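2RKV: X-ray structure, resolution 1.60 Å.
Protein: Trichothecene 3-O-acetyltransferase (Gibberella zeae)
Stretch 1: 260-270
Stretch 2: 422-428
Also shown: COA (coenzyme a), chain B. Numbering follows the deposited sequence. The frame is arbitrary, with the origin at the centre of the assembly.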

# COMPACT_ATOMS: atom_id res chain seq x y z
N SER A 260 19.77 -1.36 1.34
CA SER A 260 19.17 -0.03 1.21
C SER A 260 18.68 0.52 2.54
O SER A 260 18.54 -0.22 3.54
N THR A 261 18.37 1.81 2.53
CA THR A 261 17.70 2.47 3.65
C THR A 261 16.42 1.70 4.01
O THR A 261 16.18 1.39 5.18
N ASP A 262 15.62 1.40 2.98
CA ASP A 262 14.37 0.65 3.15
C ASP A 262 14.62 -0.73 3.77
O ASP A 262 13.91 -1.14 4.69
N ASP A 263 15.64 -1.44 3.28
CA ASP A 263 16.05 -2.72 3.88
C ASP A 263 16.34 -2.59 5.38
O ASP A 263 15.90 -3.42 6.19
N ALA A 264 17.09 -1.56 5.73
CA ALA A 264 17.55 -1.36 7.10
C ALA A 264 16.38 -1.11 8.05
O ALA A 264 16.29 -1.71 9.13
N LEU A 265 15.45 -0.23 7.65
CA LEU A 265 14.28 0.02 8.48
C LEU A 265 13.39 -1.21 8.58
O LEU A 265 12.88 -1.54 9.65
N SER A 266 13.18 -1.89 7.45
CA SER A 266 12.40 -3.12 7.45
C SER A 266 13.01 -4.14 8.44
O SER A 266 12.29 -4.75 9.24
N ALA A 267 14.34 -4.29 8.38
CA ALA A 267 15.05 -5.23 9.26
C ALA A 267 14.93 -4.84 10.74
O ALA A 267 14.74 -5.70 11.61
N PHE A 268 15.05 -3.54 11.00
CA PHE A 268 14.97 -2.99 12.35
C PHE A 268 13.60 -3.27 12.96
O PHE A 268 13.47 -3.59 14.15
N ILE A 269 12.56 -3.16 12.14
CA ILE A 269 11.20 -3.44 12.60
C ILE A 269 11.00 -4.92 12.91
O ILE A 269 10.42 -5.27 13.95
N TRP A 270 11.48 -5.80 12.02
CA TRP A 270 11.38 -7.24 12.23
C TRP A 270 12.10 -7.63 13.52
O TRP A 270 11.57 -8.38 14.34
N GLU A 422 12.63 12.01 6.02
CA GLU A 422 11.87 11.47 7.15
C GLU A 422 10.96 10.33 6.70
O GLU A 422 10.22 10.45 5.71
N PHE A 423 11.03 9.21 7.43
CA PHE A 423 10.14 8.08 7.22
C PHE A 423 9.02 8.07 8.24
O PHE A 423 9.19 8.50 9.39
N CYS A 424 7.88 7.54 7.82
CA CYS A 424 6.76 7.31 8.73
C CYS A 424 6.28 5.88 8.53
O CYS A 424 5.86 5.51 7.43
N ALA A 425 6.38 5.07 9.58
CA ALA A 425 5.91 3.69 9.53
C ALA A 425 4.58 3.53 10.26
O ALA A 425 4.45 3.95 11.42
N ALA A 426 3.60 2.93 9.59
CA ALA A 426 2.34 2.54 10.24
C ALA A 426 2.41 1.08 10.68
O ALA A 426 2.61 0.19 9.86
N LEU A 427 2.26 0.85 11.99
CA LEU A 427 2.32 -0.50 12.55
C LEU A 427 0.99 -0.88 13.18
O LEU A 427 0.41 -0.08 13.91
N SER A 428 0.52 -2.09 12.87
CA SER A 428 -0.64 -2.66 13.57
C SER A 428 -0.16 -3.86 14.37
O SER A 428 0.41 -4.81 13.82

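The contact between helix 261-270 and strand 423-428 is a small, almost wholly apolar packing of one helix face on alternate residues of a strand, with no hydrogen bond crossing between them, while the polar groups at the helix start are engaged with coenzyme A and with the helix itself. The two axes approach to 11.4 Å and run in roughly the same direction, 36° apart, and the stretches bury 276 Å² in all.

Periodicity selects the residues. On the helix, T261, L265 and I269 recur every four positions and point their CA-to-CB bonds toward the strand; on the strand, F423, A425 and L427 do the same at every second position, whereas C424 points away. F423 gives the largest area to the contact. Its chi1 of -91° lies between the standard wells, and its ring reaches the first turns of the helix. L265, with chi1 t and chi2 p, brings CD2 to 3.6 Å from F423 CD2, the closest approach between the stretches; a branched aliphatic chain suits this place because its methyl can settle against the aromatic ring. T261 CG2 lies 4.2 Å from F423 CE1. D262 points sideways, and its OD2 comes to 4.4 Å from F423 CE2 at the ring edge, a distant contact for a carboxylate whose oxygens are hydrogen-bonded elsewhere in the structure.

One turn beyond L265, I269 (chi1 m, chi2 t) extends CD1 to 4.2 Å from A425 CB and 4.5 Å from L427 CD1. The single methyl of A425 takes up little room, and the longer isoleucine chain spans the gap to it. L427, with chi1 m and chi2 p, meets the same isoleucine methyl more loosely.

T261 serves two environments. With chi1 m, its methyl faces the phenylalanine while OG1 donates to COA O9A at 2.7 Å; its backbone N donates to the same O9A at 2.9 Å, so one oxygen of the 3'-phosphate receives both bonds. S260, at the N-cap with chi1 p, is out of reach of the strand. Its OG accepts from D263 N at 2.9 Å, capping an amide of the first turn, and donates to COA O5A, a pyrophosphate oxygen, at 2.5 Å. D263 returns the capping bond: S260 N donates to D263 OD2 at 2.9 Å, making the exchange reciprocal. Further along, S266 OG donates to D262 O at 2.8 Å, satisfying its hydroxyl within the helix.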

# COMPACT_ATOMS: atom_id res chain seq x y z
CB SER A 260 17.98 -0.10 0.25
OG SER A 260 16.93 -0.87 0.80
CB THR A 261 17.38 3.95 3.29
OG1 THR A 261 18.60 4.65 3.02
CG2 THR A 261 16.66 4.64 4.43
CB ASP A 262 13.66 0.54 1.80
CG ASP A 262 12.20 0.17 1.93
OD1 ASP A 262 11.91 -0.96 2.39
OD2 ASP A 262 11.36 1.03 1.56
CB ASP A 263 17.36 -3.22 3.25
CG ASP A 263 17.21 -3.70 1.82
OD1 ASP A 263 16.08 -3.94 1.33
OD2 ASP A 263 18.27 -3.83 1.17
CB ALA A 264 18.58 -0.22 7.16
CB LEU A 265 13.46 1.22 7.95
CG LEU A 265 12.26 1.58 8.83
CD1 LEU A 265 12.63 1.76 10.31
CD2 LEU A 265 11.49 2.80 8.31
CB SER A 266 12.30 -3.70 6.04
OG SER A 266 11.67 -2.78 5.16
CB ALA A 267 16.52 -5.30 8.86
CB PHE A 268 15.27 -1.49 12.32
CG PHE A 268 15.23 -0.82 13.66
CD1 PHE A 268 16.23 -1.04 14.60
CD2 PHE A 268 14.17 0.04 13.99
CE1 PHE A 268 16.19 -0.41 15.85
CE2 PHE A 268 14.12 0.68 15.23
CZ PHE A 268 15.13 0.44 16.17
CB ILE A 269 10.15 -2.88 11.61
CG1 ILE A 269 10.15 -1.35 11.67
CG2 ILE A 269 8.76 -3.40 11.94
CD1 ILE A 269 9.40 -0.67 10.52
CB TRP A 270 11.97 -8.01 11.04
CG TRP A 270 11.63 -9.48 10.99
CD1 TRP A 270 10.70 -10.16 11.74
CD2 TRP A 270 12.19 -10.44 10.09
NE1 TRP A 270 10.66 -11.49 11.37
CE2 TRP A 270 11.57 -11.69 10.36
CE3 TRP A 270 13.16 -10.38 9.08
CZ2 TRP A 270 11.89 -12.86 9.65
CZ3 TRP A 270 13.48 -11.54 8.38
CH2 TRP A 270 12.85 -12.76 8.67
CB GLU A 422 11.06 12.57 7.83
CG GLU A 422 10.21 12.09 9.00
CD GLU A 422 9.33 13.20 9.55
OE1 GLU A 422 8.11 13.17 9.28
OE2 GLU A 422 9.86 14.09 10.24
CB PHE A 423 10.89 6.75 7.33
CG PHE A 423 11.45 6.24 6.02
CD1 PHE A 423 12.39 7.00 5.29
CD2 PHE A 423 11.09 4.99 5.53
CE1 PHE A 423 12.92 6.51 4.09
CE2 PHE A 423 11.61 4.50 4.33
CZ PHE A 423 12.53 5.26 3.61
CB CYS A 424 5.62 8.29 8.45
SG CYS A 424 4.17 8.01 9.51
CB ALA A 425 6.98 2.74 10.12
CB ALA A 426 1.16 2.76 9.30
CB LEU A 427 3.42 -0.59 13.62
CG LEU A 427 4.85 -0.86 13.14
CD1 LEU A 427 5.39 0.23 12.23
CD2 LEU A 427 5.75 -1.04 14.34
CB SER A 428 -1.76 -3.05 12.60
OG SER A 428 -2.93 -3.44 13.32
N1A COA B . 26.18 0.27 -4.07
C2A COA B . 25.54 0.67 -2.91
N3A COA B . 24.17 0.81 -2.89
C4A COA B . 23.45 0.56 -4.02
C5A COA B . 24.08 0.15 -5.19
C6A COA B . 25.46 0.00 -5.23
N6A COA B . 26.09 -0.12 -6.40
N7A COA B . 23.12 -0.04 -6.14
C8A COA B . 21.92 0.24 -5.59
N9A COA B . 22.11 0.61 -4.28
C1B COA B . 21.08 1.04 -3.32
C2B COA B . 20.60 2.43 -3.69
O2B COA B . 21.50 3.41 -3.25
C3B COA B . 19.28 2.47 -2.97
O3B COA B . 19.51 2.60 -1.60
P3B COA B . 19.11 3.93 -0.82
O7A COA B . 17.63 4.18 -1.05
O8A COA B . 19.95 5.03 -1.41
O9A COA B . 19.43 3.73 0.63
C4B COA B . 18.79 1.06 -3.09
O4B COA B . 19.92 0.24 -3.37
C5B COA B . 17.75 0.94 -4.18
O5B COA B . 17.27 -0.35 -3.95
P1A COA B . 15.86 -0.81 -4.51
O1A COA B . 15.66 -0.31 -5.94
O2A COA B . 15.75 -2.31 -4.38
O3A COA B . 14.76 0.01 -3.69
P2A COA B . 14.57 0.06 -2.11
O4A COA B . 14.45 1.51 -1.71
O5A COA B . 15.59 -0.74 -1.35
O6A COA B . 13.16 -0.65 -1.92
CBP COA B . 11.51 -2.31 -2.30
CCP COA B . 12.99 -2.04 -2.08
CDP COA B . 10.72 -1.82 -1.08
CEP COA B . 11.28 -3.81 -2.42
CAP COA B . 11.09 -1.56 -3.58
OAP COA B . 11.82 -2.03 -4.70
C9P COA B . 9.64 -1.73 -3.88
O9P COA B . 9.24 -2.81 -4.67
N8P COA B . 8.84 -0.81 -3.37
C7P COA B . 7.41 -0.84 -3.53
C6P COA B . 6.79 -1.87 -2.59
C5P COA B . 5.31 -1.80 -2.80
O5P COA B . 4.85 -1.83 -3.96
N4P COA B . 4.56 -1.70 -1.71